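Uncharacterized protein (PDB 6R1J) is the AhlC component, here in its soluble form, of a tripartite alpha-pore-forming toxin of Aeromonas hydrophila, and probably acts with its partner proteins to build the membrane pore. Local coordinates at residues T104-A109 against G212-R217; V37-A42 against N110-Q115; G74-E79 against E245-F250; A83-V88 against A233-D238; D139-E144 against S181-Q186. The protein carries 3 engineered substitutions. All coordinates share one frame; numbering follows the deposited sequence.

Interaction 1. Residues T104-A109 against G212-R217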
# COMPACT_ATOMS: atom_id res chain seq x y z
N THR A 104 -18.47 13.27 -21.53
CA THR A 104 -19.64 12.98 -20.65
C THR A 104 -19.73 11.47 -20.40
O THR A 104 -19.78 11.10 -19.24
CB THR A 104 -20.95 13.54 -21.23
OG1 THR A 104 -20.80 14.96 -21.24
CG2 THR A 104 -22.17 13.19 -20.41
N ALA A 105 -19.76 10.64 -21.45
CA ALA A 105 -19.84 9.16 -21.29
C ALA A 105 -18.68 8.68 -20.40
O ALA A 105 -18.89 7.84 -19.49
CB ALA A 105 -19.86 8.46 -22.62
N SER A 106 -17.47 9.22 -20.61
CA SER A 106 -16.29 8.80 -19.81
C SER A 106 -16.47 9.17 -18.34
O SER A 106 -16.25 8.31 -17.50
CB SER A 106 -15.02 9.38 -20.38
OG SER A 106 -14.80 8.85 -21.69
N GLN A 107 -16.79 10.43 -18.04
CA GLN A 107 -16.97 10.87 -16.65
C GLN A 107 -18.09 10.05 -15.97
O GLN A 107 -17.90 9.70 -14.79
CB GLN A 107 -17.26 12.36 -16.60
CG GLN A 107 -16.01 13.18 -16.83
CD GLN A 107 -16.36 14.62 -17.10
OE1 GLN A 107 -17.45 14.91 -17.60
NE2 GLN A 107 -15.44 15.51 -16.75
N SER A 108 -19.19 9.77 -16.66
CA SER A 108 -20.31 8.96 -16.09
C SER A 108 -19.77 7.62 -15.64
O SER A 108 -20.00 7.25 -14.51
CB SER A 108 -21.42 8.73 -17.06
OG SER A 108 -21.96 9.98 -17.41
N ALA A 109 -19.14 6.88 -16.53
CA ALA A 109 -18.67 5.52 -16.24
C ALA A 109 -17.63 5.57 -15.10
O ALA A 109 -17.66 4.68 -14.21
CB ALA A 109 -18.09 4.88 -17.48
N GLY A 212 -8.82 8.10 -15.81
CA GLY A 212 -8.65 9.54 -15.50
C GLY A 212 -7.69 10.21 -16.50
O GLY A 212 -7.90 11.38 -16.87
N SER A 213 -6.61 9.53 -16.88
CA SER A 213 -5.63 10.09 -17.85
C SER A 213 -6.34 10.27 -19.19
O SER A 213 -6.14 11.30 -19.85
CB SER A 213 -4.42 9.23 -17.95
OG SER A 213 -3.68 9.32 -16.75
N LEU A 214 -7.15 9.30 -19.58
CA LEU A 214 -7.96 9.40 -20.82
C LEU A 214 -8.91 10.60 -20.75
O LEU A 214 -8.95 11.41 -21.71
CB LEU A 214 -8.67 8.07 -21.08
CG LEU A 214 -9.56 8.00 -22.32
CD1 LEU A 214 -9.68 6.55 -22.81
CD2 LEU A 214 -10.95 8.57 -22.06
N ILE A 215 -9.65 10.74 -19.65
CA ILE A 215 -10.63 11.85 -19.47
C ILE A 215 -9.92 13.20 -19.51
O ILE A 215 -10.44 14.12 -20.12
CB ILE A 215 -11.41 11.61 -18.16
CG1 ILE A 215 -12.42 10.47 -18.37
CG2 ILE A 215 -12.07 12.87 -17.63
CD1 ILE A 215 -13.00 9.93 -17.05
N ASP A 216 -8.78 13.34 -18.82
CA ASP A 216 -8.04 14.63 -18.82
C ASP A 216 -7.62 14.99 -20.27
O ASP A 216 -7.69 16.14 -20.61
CB ASP A 216 -6.84 14.59 -17.88
CG ASP A 216 -7.17 14.46 -16.39
OD1 ASP A 216 -8.35 14.70 -16.00
OD2 ASP A 216 -6.26 14.07 -15.66
N ARG A 217 -7.27 14.01 -21.08
CA ARG A 217 -6.80 14.28 -22.47
C ARG A 217 -8.00 14.59 -23.35
O ARG A 217 -7.91 15.50 -24.16
CB ARG A 217 -6.02 13.10 -23.04
CG ARG A 217 -5.50 13.34 -24.46
CD ARG A 217 -4.79 14.68 -24.63
NE ARG A 217 -3.65 14.83 -23.72
CZ ARG A 217 -2.36 14.56 -24.01
NH1 ARG A 217 -1.43 14.75 -23.09
NH2 ARG A 217 -1.98 14.16 -25.21

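Interaction 2. Residues V37-A42 against N110-Q115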
# COMPACT_ATOMS: atom_id res chain seq x y z
N VAL A 37 -16.70 -1.84 -16.46
CA VAL A 37 -15.42 -1.85 -17.23
C VAL A 37 -15.60 -2.70 -18.49
O VAL A 37 -14.98 -2.38 -19.51
CB VAL A 37 -14.21 -2.30 -16.41
CG1 VAL A 37 -13.98 -1.33 -15.27
CG2 VAL A 37 -14.23 -3.73 -15.95
N GLY A 38 -16.35 -3.79 -18.42
CA GLY A 38 -16.65 -4.57 -19.62
C GLY A 38 -17.28 -3.71 -20.70
O GLY A 38 -16.85 -3.82 -21.87
N GLU A 39 -18.27 -2.89 -20.32
CA GLU A 39 -19.00 -1.98 -21.24
C GLU A 39 -18.05 -0.86 -21.72
O GLU A 39 -18.21 -0.40 -22.84
CB GLU A 39 -20.19 -1.31 -20.55
CG GLU A 39 -21.33 -2.26 -20.18
CD GLU A 39 -22.28 -1.71 -19.12
OE1 GLU A 39 -22.02 -0.59 -18.57
OE2 GLU A 39 -23.28 -2.39 -18.82
N VAL A 40 -17.15 -0.38 -20.87
CA VAL A 40 -16.18 0.68 -21.27
C VAL A 40 -15.28 0.12 -22.37
O VAL A 40 -15.09 0.81 -23.36
CB VAL A 40 -15.36 1.19 -20.07
CG1 VAL A 40 -14.20 2.06 -20.50
CG2 VAL A 40 -16.25 1.99 -19.15
N VAL A 41 -14.76 -1.08 -22.19
CA VAL A 41 -13.81 -1.71 -23.14
C VAL A 41 -14.55 -2.06 -24.44
O VAL A 41 -13.99 -1.77 -25.52
CB VAL A 41 -13.10 -2.91 -22.51
CG1 VAL A 41 -12.39 -3.76 -23.55
CG2 VAL A 41 -12.15 -2.43 -21.42
N ALA A 42 -15.78 -2.58 -24.34
CA ALA A 42 -16.60 -3.02 -25.50
C ALA A 42 -17.12 -1.82 -26.31
O ALA A 42 -16.99 -1.85 -27.52
CB ALA A 42 -17.77 -3.86 -25.05
N ASN A 110 -16.68 6.51 -15.19
CA ASN A 110 -15.57 6.58 -14.21
C ASN A 110 -16.14 6.92 -12.83
O ASN A 110 -15.70 6.35 -11.83
CB ASN A 110 -14.50 7.59 -14.63
CG ASN A 110 -13.22 7.42 -13.85
OD1 ASN A 110 -12.74 6.30 -13.64
ND2 ASN A 110 -12.65 8.53 -13.44
N ASP A 111 -17.07 7.85 -12.76
CA ASP A 111 -17.69 8.26 -11.46
C ASP A 111 -18.38 7.07 -10.78
O ASP A 111 -18.33 7.01 -9.54
CB ASP A 111 -18.65 9.44 -11.66
CG ASP A 111 -17.94 10.74 -11.99
OD1 ASP A 111 -16.69 10.78 -11.92
OD2 ASP A 111 -18.63 11.67 -12.36
N ARG A 112 -18.99 6.16 -11.55
CA ARG A 112 -19.67 4.95 -11.01
C ARG A 112 -18.58 4.02 -10.48
O ARG A 112 -18.78 3.40 -9.41
CB ARG A 112 -20.59 4.28 -12.04
CG ARG A 112 -21.88 5.05 -12.32
CD ARG A 112 -22.92 4.19 -13.02
NE ARG A 112 -22.37 3.38 -14.12
CZ ARG A 112 -22.24 3.82 -15.38
NH1 ARG A 112 -22.60 5.05 -15.70
NH2 ARG A 112 -21.75 3.04 -16.33
N ILE A 113 -17.44 3.93 -11.15
CA ILE A 113 -16.31 3.13 -10.62
C ILE A 113 -15.91 3.69 -9.26
O ILE A 113 -15.79 2.90 -8.32
CB ILE A 113 -15.08 3.06 -11.58
CG1 ILE A 113 -15.49 2.49 -12.93
CG2 ILE A 113 -14.03 2.24 -10.87
CD1 ILE A 113 -14.34 2.24 -13.89
N THR A 114 -15.70 4.99 -9.16
CA THR A 114 -15.27 5.62 -7.87
C THR A 114 -16.29 5.32 -6.75
O THR A 114 -15.89 4.96 -5.64
CB THR A 114 -15.23 7.13 -8.02
OG1 THR A 114 -14.40 7.44 -9.13
CG2 THR A 114 -14.76 7.85 -6.77
N GLN A 115 -17.58 5.46 -7.02
CA GLN A 115 -18.64 5.16 -5.99
C GLN A 115 -18.59 3.68 -5.59
O GLN A 115 -18.58 3.37 -4.36
CB GLN A 115 -20.00 5.69 -6.47
CG GLN A 115 -20.02 7.22 -6.60
CD GLN A 115 -19.82 7.91 -5.27
OE1 GLN A 115 -20.32 7.46 -4.24
NE2 GLN A 115 -19.08 9.01 -5.26
O HOH W 1 -22.28 -0.01 -16.12

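Interaction 3. Residues G74-E79 against E245-F250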
# COMPACT_ATOMS: atom_id res chain seq x y z
N GLY A 74 -2.03 41.05 -50.19
CA GLY A 74 -2.96 42.19 -50.38
C GLY A 74 -4.08 42.10 -49.35
O GLY A 74 -3.87 41.57 -48.26
N PRO A 75 -5.33 42.50 -49.68
CA PRO A 75 -6.38 42.57 -48.67
C PRO A 75 -7.31 41.35 -48.60
O PRO A 75 -7.52 40.72 -49.61
CB PRO A 75 -7.15 43.78 -49.24
CG PRO A 75 -7.15 43.52 -50.75
CD PRO A 75 -5.82 42.84 -51.03
N PHE A 76 -7.83 41.03 -47.41
CA PHE A 76 -8.89 39.99 -47.26
C PHE A 76 -10.23 40.65 -47.64
O PHE A 76 -10.55 41.71 -47.06
CB PHE A 76 -8.89 39.37 -45.85
CG PHE A 76 -7.76 38.42 -45.52
CD1 PHE A 76 -7.81 37.09 -45.93
CD2 PHE A 76 -6.68 38.83 -44.75
CE1 PHE A 76 -6.78 36.21 -45.61
CE2 PHE A 76 -5.65 37.96 -44.43
CZ PHE A 76 -5.71 36.65 -44.85
N ASN A 77 -10.87 40.13 -48.70
CA ASN A 77 -12.25 40.43 -49.17
C ASN A 77 -13.17 40.04 -48.01
O ASN A 77 -13.29 38.85 -47.72
CB ASN A 77 -12.51 39.67 -50.48
CG ASN A 77 -13.95 39.29 -50.75
OD1 ASN A 77 -14.87 39.65 -50.01
ND2 ASN A 77 -14.14 38.52 -51.80
N PRO A 78 -13.86 41.01 -47.35
CA PRO A 78 -14.56 40.76 -46.09
C PRO A 78 -15.72 39.75 -46.15
O PRO A 78 -16.09 39.22 -45.10
CB PRO A 78 -15.07 42.16 -45.70
CG PRO A 78 -15.25 42.87 -47.03
CD PRO A 78 -14.11 42.36 -47.89
N GLU A 79 -16.25 39.50 -47.36
CA GLU A 79 -17.35 38.54 -47.65
C GLU A 79 -16.73 37.14 -47.78
O GLU A 79 -17.38 36.18 -47.34
CB GLU A 79 -18.11 39.01 -48.91
CG GLU A 79 -19.34 38.18 -49.27
CD GLU A 79 -19.10 36.90 -50.07
OE1 GLU A 79 -17.97 36.72 -50.58
OE2 GLU A 79 -20.05 36.09 -50.19
N GLU A 245 -4.98 42.60 -41.38
CA GLU A 245 -3.91 42.20 -40.43
C GLU A 245 -4.54 41.52 -39.19
O GLU A 245 -3.82 40.74 -38.52
CB GLU A 245 -3.07 43.43 -40.06
CG GLU A 245 -1.72 43.13 -39.42
CD GLU A 245 -0.60 42.75 -40.38
OE1 GLU A 245 -0.90 42.14 -41.43
OE2 GLU A 245 0.56 43.09 -40.08
N LEU A 246 -5.80 41.84 -38.87
CA LEU A 246 -6.51 41.22 -37.71
C LEU A 246 -6.90 39.80 -38.10
O LEU A 246 -6.66 38.89 -37.32
CB LEU A 246 -7.73 42.02 -37.27
CG LEU A 246 -7.44 43.09 -36.22
CD1 LEU A 246 -8.71 43.83 -35.86
CD2 LEU A 246 -6.79 42.47 -34.97
N ALA A 247 -7.44 39.65 -39.30
CA ALA A 247 -7.78 38.33 -39.82
C ALA A 247 -6.50 37.48 -39.75
O ALA A 247 -6.59 36.35 -39.30
CB ALA A 247 -8.35 38.46 -41.20
N ARG A 248 -5.33 38.05 -40.08
CA ARG A 248 -4.04 37.31 -40.12
C ARG A 248 -3.67 36.91 -38.68
O ARG A 248 -3.19 35.79 -38.48
CB ARG A 248 -2.99 38.18 -40.82
CG ARG A 248 -1.62 37.55 -40.99
CD ARG A 248 -0.70 38.40 -41.87
NE ARG A 248 -1.36 38.52 -43.17
CZ ARG A 248 -1.30 37.59 -44.11
NH1 ARG A 248 -0.59 36.49 -43.91
NH2 ARG A 248 -1.95 37.75 -45.25
N LEU A 249 -3.88 37.80 -37.71
CA LEU A 249 -3.58 37.52 -36.28
C LEU A 249 -4.40 36.33 -35.79
O LEU A 249 -3.78 35.40 -35.23
CB LEU A 249 -3.87 38.75 -35.43
CG LEU A 249 -3.54 38.61 -33.94
CD1 LEU A 249 -2.04 38.80 -33.71
CD2 LEU A 249 -4.34 39.61 -33.12
N PHE A 250 -5.71 36.33 -36.02
CA PHE A 250 -6.63 35.28 -35.53
C PHE A 250 -6.43 33.99 -36.33
O PHE A 250 -6.57 32.91 -35.74
CB PHE A 250 -8.06 35.83 -35.45
CG PHE A 250 -8.17 36.86 -34.35
CD1 PHE A 250 -7.98 36.50 -33.03
CD2 PHE A 250 -8.45 38.19 -34.63
CE1 PHE A 250 -8.04 37.43 -32.00
CE2 PHE A 250 -8.50 39.13 -33.60
CZ PHE A 250 -8.29 38.75 -32.30

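Interaction 4. Residues A83-V88 against A233-D238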
# COMPACT_ATOMS: atom_id res chain seq x y z
N ALA A 83 -17.77 33.87 -45.32
CA ALA A 83 -18.08 32.53 -45.90
C ALA A 83 -17.15 31.45 -45.32
O ALA A 83 -17.63 30.30 -45.11
CB ALA A 83 -17.96 32.56 -47.39
N PHE A 84 -15.86 31.76 -45.16
CA PHE A 84 -14.81 30.83 -44.63
C PHE A 84 -15.10 30.57 -43.14
O PHE A 84 -15.23 29.38 -42.76
CB PHE A 84 -13.39 31.42 -44.81
CG PHE A 84 -12.29 30.54 -44.29
CD1 PHE A 84 -11.98 29.35 -44.92
CD2 PHE A 84 -11.61 30.86 -43.12
CE1 PHE A 84 -11.00 28.51 -44.42
CE2 PHE A 84 -10.63 30.02 -42.62
CZ PHE A 84 -10.32 28.86 -43.28
N VAL A 85 -15.20 31.65 -42.35
CA VAL A 85 -15.52 31.62 -40.90
C VAL A 85 -16.78 30.76 -40.73
O VAL A 85 -16.75 29.83 -39.88
CB VAL A 85 -15.66 33.02 -40.30
CG1 VAL A 85 -16.24 32.98 -38.90
CG2 VAL A 85 -14.33 33.77 -40.31
N ASP A 86 -17.80 31.00 -41.56
CA ASP A 86 -19.07 30.23 -41.51
C ASP A 86 -18.76 28.76 -41.77
O ASP A 86 -19.29 27.92 -41.03
CB ASP A 86 -20.11 30.65 -42.55
CG ASP A 86 -20.85 31.94 -42.27
OD1 ASP A 86 -20.66 32.50 -41.17
OD2 ASP A 86 -21.63 32.38 -43.17
N LEU A 87 -18.02 28.45 -42.83
CA LEU A 87 -17.71 27.04 -43.17
C LEU A 87 -16.95 26.35 -42.00
O LEU A 87 -17.29 25.19 -41.65
CB LEU A 87 -16.88 27.04 -44.45
CG LEU A 87 -16.39 25.67 -44.87
CD1 LEU A 87 -17.56 24.82 -45.37
CD2 LEU A 87 -15.29 25.78 -45.92
N VAL A 88 -15.96 27.03 -41.42
CA VAL A 88 -15.13 26.46 -40.31
C VAL A 88 -16.03 26.27 -39.07
O VAL A 88 -16.00 25.17 -38.51
CB VAL A 88 -13.90 27.33 -40.00
CG1 VAL A 88 -13.16 26.85 -38.74
CG2 VAL A 88 -12.92 27.40 -41.17
N ALA A 233 -13.94 33.00 -34.41
CA ALA A 233 -15.05 33.97 -34.26
C ALA A 233 -14.48 35.40 -34.21
O ALA A 233 -15.20 36.30 -34.57
CB ALA A 233 -15.90 33.63 -33.06
N ASN A 234 -13.23 35.58 -33.80
CA ASN A 234 -12.58 36.92 -33.77
C ASN A 234 -12.21 37.40 -35.19
O ASN A 234 -11.73 38.53 -35.31
CB ASN A 234 -11.42 36.96 -32.80
CG ASN A 234 -11.95 37.05 -31.39
OD1 ASN A 234 -12.96 37.71 -31.15
ND2 ASN A 234 -11.29 36.38 -30.46
N VAL A 235 -12.44 36.58 -36.21
CA VAL A 235 -12.33 36.98 -37.64
C VAL A 235 -13.72 37.48 -38.09
O VAL A 235 -13.78 38.45 -38.86
CB VAL A 235 -11.84 35.78 -38.48
CG1 VAL A 235 -11.69 36.13 -39.96
CG2 VAL A 235 -10.54 35.21 -37.92
N ALA A 236 -14.78 36.82 -37.60
CA ALA A 236 -16.22 37.09 -37.89
C ALA A 236 -16.67 38.44 -37.31
O ALA A 236 -17.66 39.00 -37.81
CB ALA A 236 -17.08 35.98 -37.32
N ARG A 237 -16.00 38.92 -36.26
CA ARG A 237 -16.30 40.18 -35.54
C ARG A 237 -16.02 41.38 -36.46
O ARG A 237 -16.66 42.43 -36.24
CB ARG A 237 -15.47 40.20 -34.26
CG ARG A 237 -15.77 41.36 -33.32
CD ARG A 237 -14.81 41.28 -32.16
NE ARG A 237 -13.43 41.50 -32.59
CZ ARG A 237 -12.36 41.40 -31.81
NH1 ARG A 237 -12.49 41.07 -30.54
NH2 ARG A 237 -11.16 41.64 -32.31
N ASP A 238 -15.11 41.22 -37.43
CA ASP A 238 -14.76 42.24 -38.47
C ASP A 238 -15.97 42.45 -39.40
O ASP A 238 -16.44 43.60 -39.50
CB ASP A 238 -13.53 41.83 -39.30
CG ASP A 238 -12.20 41.85 -38.55
OD1 ASP A 238 -12.17 42.40 -37.42
OD2 ASP A 238 -11.19 41.33 -39.10

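Interaction 5. Residues D139-E144 against S181-Q186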
# COMPACT_ATOMS: atom_id res chain seq x y z
N ASP A 139 -9.03 -16.29 20.73
CA ASP A 139 -8.17 -16.10 21.93
C ASP A 139 -8.86 -16.75 23.15
O ASP A 139 -8.21 -17.58 23.83
CB ASP A 139 -7.89 -14.61 22.20
CG ASP A 139 -7.01 -13.89 21.17
OD1 ASP A 139 -6.39 -14.57 20.31
OD2 ASP A 139 -6.92 -12.62 21.24
N GLY A 140 -10.13 -16.41 23.40
CA GLY A 140 -10.94 -16.91 24.52
C GLY A 140 -11.24 -18.41 24.46
O GLY A 140 -11.36 -19.02 25.55
N ALA A 141 -11.38 -19.03 23.27
CA ALA A 141 -11.66 -20.48 23.14
C ALA A 141 -10.35 -21.24 23.38
O ALA A 141 -10.42 -22.44 23.76
CB ALA A 141 -12.28 -20.83 21.81
N ARG A 142 -9.21 -20.58 23.16
CA ARG A 142 -7.86 -21.11 23.45
C ARG A 142 -7.69 -21.17 24.97
O ARG A 142 -7.27 -22.25 25.46
CB ARG A 142 -6.79 -20.29 22.74
CG ARG A 142 -6.66 -20.68 21.28
CD ARG A 142 -5.63 -19.91 20.49
NE ARG A 142 -5.61 -20.52 19.16
CZ ARG A 142 -5.13 -19.96 18.06
NH1 ARG A 142 -4.62 -18.74 18.09
NH2 ARG A 142 -5.19 -20.61 16.92
N GLN A 143 -8.04 -20.09 25.67
CA GLN A 143 -7.99 -20.03 27.16
C GLN A 143 -8.90 -21.11 27.75
O GLN A 143 -8.49 -21.79 28.69
CB GLN A 143 -8.46 -18.68 27.69
CG GLN A 143 -7.55 -17.52 27.32
CD GLN A 143 -8.08 -16.27 27.97
OE1 GLN A 143 -8.99 -16.32 28.80
NE2 GLN A 143 -7.52 -15.13 27.60
N GLU A 144 -10.10 -21.25 27.19
CA GLU A 144 -11.14 -22.22 27.61
C GLU A 144 -10.56 -23.64 27.47
O GLU A 144 -10.74 -24.44 28.40
CB GLU A 144 -12.41 -21.94 26.79
CG GLU A 144 -13.67 -22.63 27.27
CD GLU A 144 -14.92 -22.30 26.45
OE1 GLU A 144 -15.94 -22.97 26.66
OE2 GLU A 144 -14.87 -21.38 25.59
N SER A 181 -11.00 -24.91 16.26
CA SER A 181 -10.75 -25.28 14.84
C SER A 181 -11.69 -24.49 13.91
O SER A 181 -11.25 -24.09 12.82
CB SER A 181 -10.89 -26.76 14.59
OG SER A 181 -9.88 -27.47 15.29
N SER A 182 -12.92 -24.25 14.34
CA SER A 182 -13.93 -23.51 13.53
C SER A 182 -13.49 -22.04 13.43
O SER A 182 -13.46 -21.50 12.32
CB SER A 182 -15.32 -23.68 14.09
OG SER A 182 -16.27 -22.98 13.30
N LEU A 183 -13.14 -21.41 14.56
CA LEU A 183 -12.73 -20.00 14.60
C LEU A 183 -11.41 -19.82 13.82
O LEU A 183 -11.25 -18.76 13.23
CB LEU A 183 -12.62 -19.55 16.06
CG LEU A 183 -13.97 -19.32 16.75
CD1 LEU A 183 -13.81 -19.25 18.27
CD2 LEU A 183 -14.63 -18.05 16.24
N GLU A 184 -10.50 -20.79 13.83
CA GLU A 184 -9.25 -20.66 13.05
C GLU A 184 -9.63 -20.63 11.57
O GLU A 184 -9.06 -19.81 10.82
CB GLU A 184 -8.28 -21.82 13.32
CG GLU A 184 -7.61 -21.74 14.67
CD GLU A 184 -6.88 -23.01 15.11
OE1 GLU A 184 -7.11 -24.10 14.52
OE2 GLU A 184 -6.08 -22.91 16.03
N GLY A 185 -10.57 -21.49 11.17
CA GLY A 185 -11.04 -21.59 9.78
C GLY A 185 -11.74 -20.31 9.36
O GLY A 185 -11.51 -19.86 8.22
N GLN A 186 -12.56 -19.74 10.26
CA GLN A 186 -13.29 -18.48 10.02
C GLN A 186 -12.29 -17.31 9.88
O GLN A 186 -12.50 -16.47 8.99
CB GLN A 186 -14.29 -18.20 11.12
CG GLN A 186 -15.46 -19.16 11.10
CD GLN A 186 -16.35 -18.97 12.29
OE1 GLN A 186 -16.77 -17.85 12.59
NE2 GLN A 186 -16.65 -20.07 12.98

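Interaction 1. Residues T104-A109 against G212-R217
Ile215 lays its side chain over Ser106, with three of its carbons engaged on segment 104-109. Its CG1 presses against Ser106 CB at 3.5 Å, tighter than usual for two carbons, while CD1 goes on to the backbone and lies 3.7 Å from Ser106 O. The CG2 branch takes another course: with chi1 at -74° it stands anti to the backbone N and slants across the chain of Gln107, where it meets Gln107 CG at 4.0 Å. Beside it, Leu214 adds one methyl, CD2, 3.9 Å from Ser106 OG. That hydroxyl is hydrogen-bonded back along its own helix, to Thr102 O, so it can lie against apolar carbons with its polar need met. The local axes come within 9.9 Å and run at 152°, a near-antiparallel pairing of the helices 78-157 and 163-236 that make the long hairpin of this toxin, a design reminiscent of the ClyA family. Ser106 is a small residue at the closest point, and its CA lies 6.4 Å from Ile215 CA. Leu44 of helix 28-70 also packs on Ser106, and Leu45 of that helix on Leu214. Arg217 points elsewhere, its NH1 in a salt bridge with Glu184 of the second subunit.

Interaction 2. Residues V37-A42 against N110-Q115
Ile113 approaches Val37 step by step along its longer branch. Ile113 CB is still 5.8 Å from Val37 CG1. One bond further out, Ile113 CG1 is 4.7 Å from Val37 CG1. The terminal Ile113 CD1 closes the distance to Val37 CG1 to 3.8 Å, the van der Waals contact of the pair. This reach depends on an extended chain (chi2 -173°), which carries CD1 straight on from CG1. The CG2 branch leads elsewhere and does not meet segment 37-42. The two side chains cross at about a right angle, and the touch is confined to one methyl on each. Phe207 packs on both residues and brings helix 163-236 to the same apolar patch, while Glu17 and Gln21 of helix 5-21 also pack on Val37. A polar pair flanks it at the surface. Glu39 OE1 and Arg112 NH2 stand 4.3 Å apart, and a water spans them: it donates to Glu39 OE1 at 2.5 Å, so short that the exact length is doubtful, and accepts from Arg112 NH2 at 3.1 Å. Arg112 also touches a crystal neighbour, so its pose may partly reflect the lattice. The chemistry is thus divided: a small hydrophobic contact on the buried side, and opposite charges linked through solvent on the exposed side, where the attraction is probably screened.

Interaction 3. Residues G74-E79 against E245-F250
Phe76 and Arg248 cross at about a right angle as side chains, while their flat ends are only moderately inclined, the ring and guanidinium planes being 34° apart. The approach is oblique: Arg248 NH2 lies 3.8 Å from Phe76 CE2 and 3.9 Å from Phe76 CZ, touching the far end of the ring. Nearer its root the same ring meets Ala247, whose CB is 3.9 Å from Phe76 CD2. The aromatic group therefore lies along two consecutive residues of helix 244-264. Arg248 leaves its helix with CG anti to the backbone N (chi1 -178°) and then bends at chi3, which swings the guanidinium back toward the loop. There it has firmer partners than the ring, since NH1 is hydrogen-bonded to Leu70 O and NH2 to Asn72 O. These bonds tie it to the carbonyls at the end of helix 28-70 and just after it, and hold the group beside Phe76. Leu163 of the second subunit packs on Arg248 too. Past Phe76, Asn77 OD1 accepts from Glu79 N at 3.0 Å, with an N-H...O angle of 139°, and from Ala80 N as well. Asn77 is thus a classical side-chain N-cap, opening helix 78-157 at the turn that joins it to helix 28-70, at one end of this long helical bundle.

Interaction 4. Residues A83-V88 against A233-D238
Val85 and Ala236 bring their CA atoms to 6.3 Å, the nearest approach of two backbones that run in opposite senses here. Segment 83-88 is regular helix, with Leu87 N bonded to Ala83 O and Val88 N to Phe84 O. The other backbone is less tightly bonded: Arg237 N reaches Ala233 O only weakly, as does Asp238 N to Val235 O, at 3.4 Å. The side-chain contact converges on Val85, a single residue set against two neighbours. With chi1 at 170°, its CG1 stands anti to the backbone N and meets Ala236 CB at 3.5 Å, a closer fit than two carbons usually make. Its other methyl, CG2, turns to Val235, lying 3.6 Å from Val235 CG1 and 3.7 Å from Val235 CB, and the two valines slant across each other. Every atom that meets across the two segments is carbon, so shape rather than bonding defines the fit, and the short spacing is consistent with the small side chain of Ala236. Around this pair, Ile232 of helix 163-236 packs on both Val85 and Val88, and Lys82 NZ is hydrogen-bonded to Ala236 O. Helix 244-264 covers Val235 with Phe250 and Phe251, while Phe84 meets the Phe251 ring nearly perpendicularly and also packs on Leu66 of helix 28-70, which makes this end of the molecule a four-helix assembly.

Interaction 5. Residues D139-E144 against S181-Q186
Arg142 and Glu184 supply the ionic part of the contact, a salt bridge made through one nitrogen and one oxygen. Arg142 NH2 donates to Glu184 OE2 at 2.6 Å with an N-H...O angle of 151°. The oxygen lies in the guanidinium plane at its edge, and it accepts the N-H on its anti lone pair, the one directed away from OE1. With the carboxylate plane turned 62° from the guanidinium, the two groups do not pair side by side in the two-pronged manner. Arg142 runs extended from CG to NE and Glu184 extends beyond CG; the chains reach over from their helices and cross at about a right angle, so that Arg142 NH2 also comes within 3.5 Å of Glu184 CG.

The apolar part is slight. Ala141 CB meets Leu183 CD1 at 4.2 Å, and the CA atoms of these two residues are 8.6 Å apart, a spacing spanned mostly by the leucine. Within segment 181-186, a further hydrogen bond links Gln186 NE2 to Ser182 OG at 3.0 Å, one turn apart.

Leu183 is packed from helix 78-157 by Asn137 and Leu138 as well, and Ala141 by Lys179 and Val180 of helix 163-236, so the contact continues along this helical hairpin in both directions. The second subunit also comes close, its Gln8 hydrogen-bonded to Gly185 O.

How the interactions relate
From the N terminus, residues 37-42 open interaction 2, 74-79 interaction 3, 83-88 interaction 4 and 104-109 interaction 1. Segment 110-115 closes interaction 2, which therefore crosses interactions 1, 3 and 4. Interaction 5 opens at 139-144 and closes at 181-186; then 212-217 closes interaction 1, 233-238 interaction 4 and 245-250 interaction 3, each loop nested inside the next. All five use helix 78-157; interactions 1, 4 and 5 pair it with helix 163-236, interaction 2 with helix 28-70 and interaction 3 with helix 244-264. Interactions 1 and 2 touch through Ile215 and Asn110 near mid-molecule, 3 and 4 through Phe250 and Val235 at one end. Interaction 5 lies far off, its centre about 86 Å from that of interaction 3.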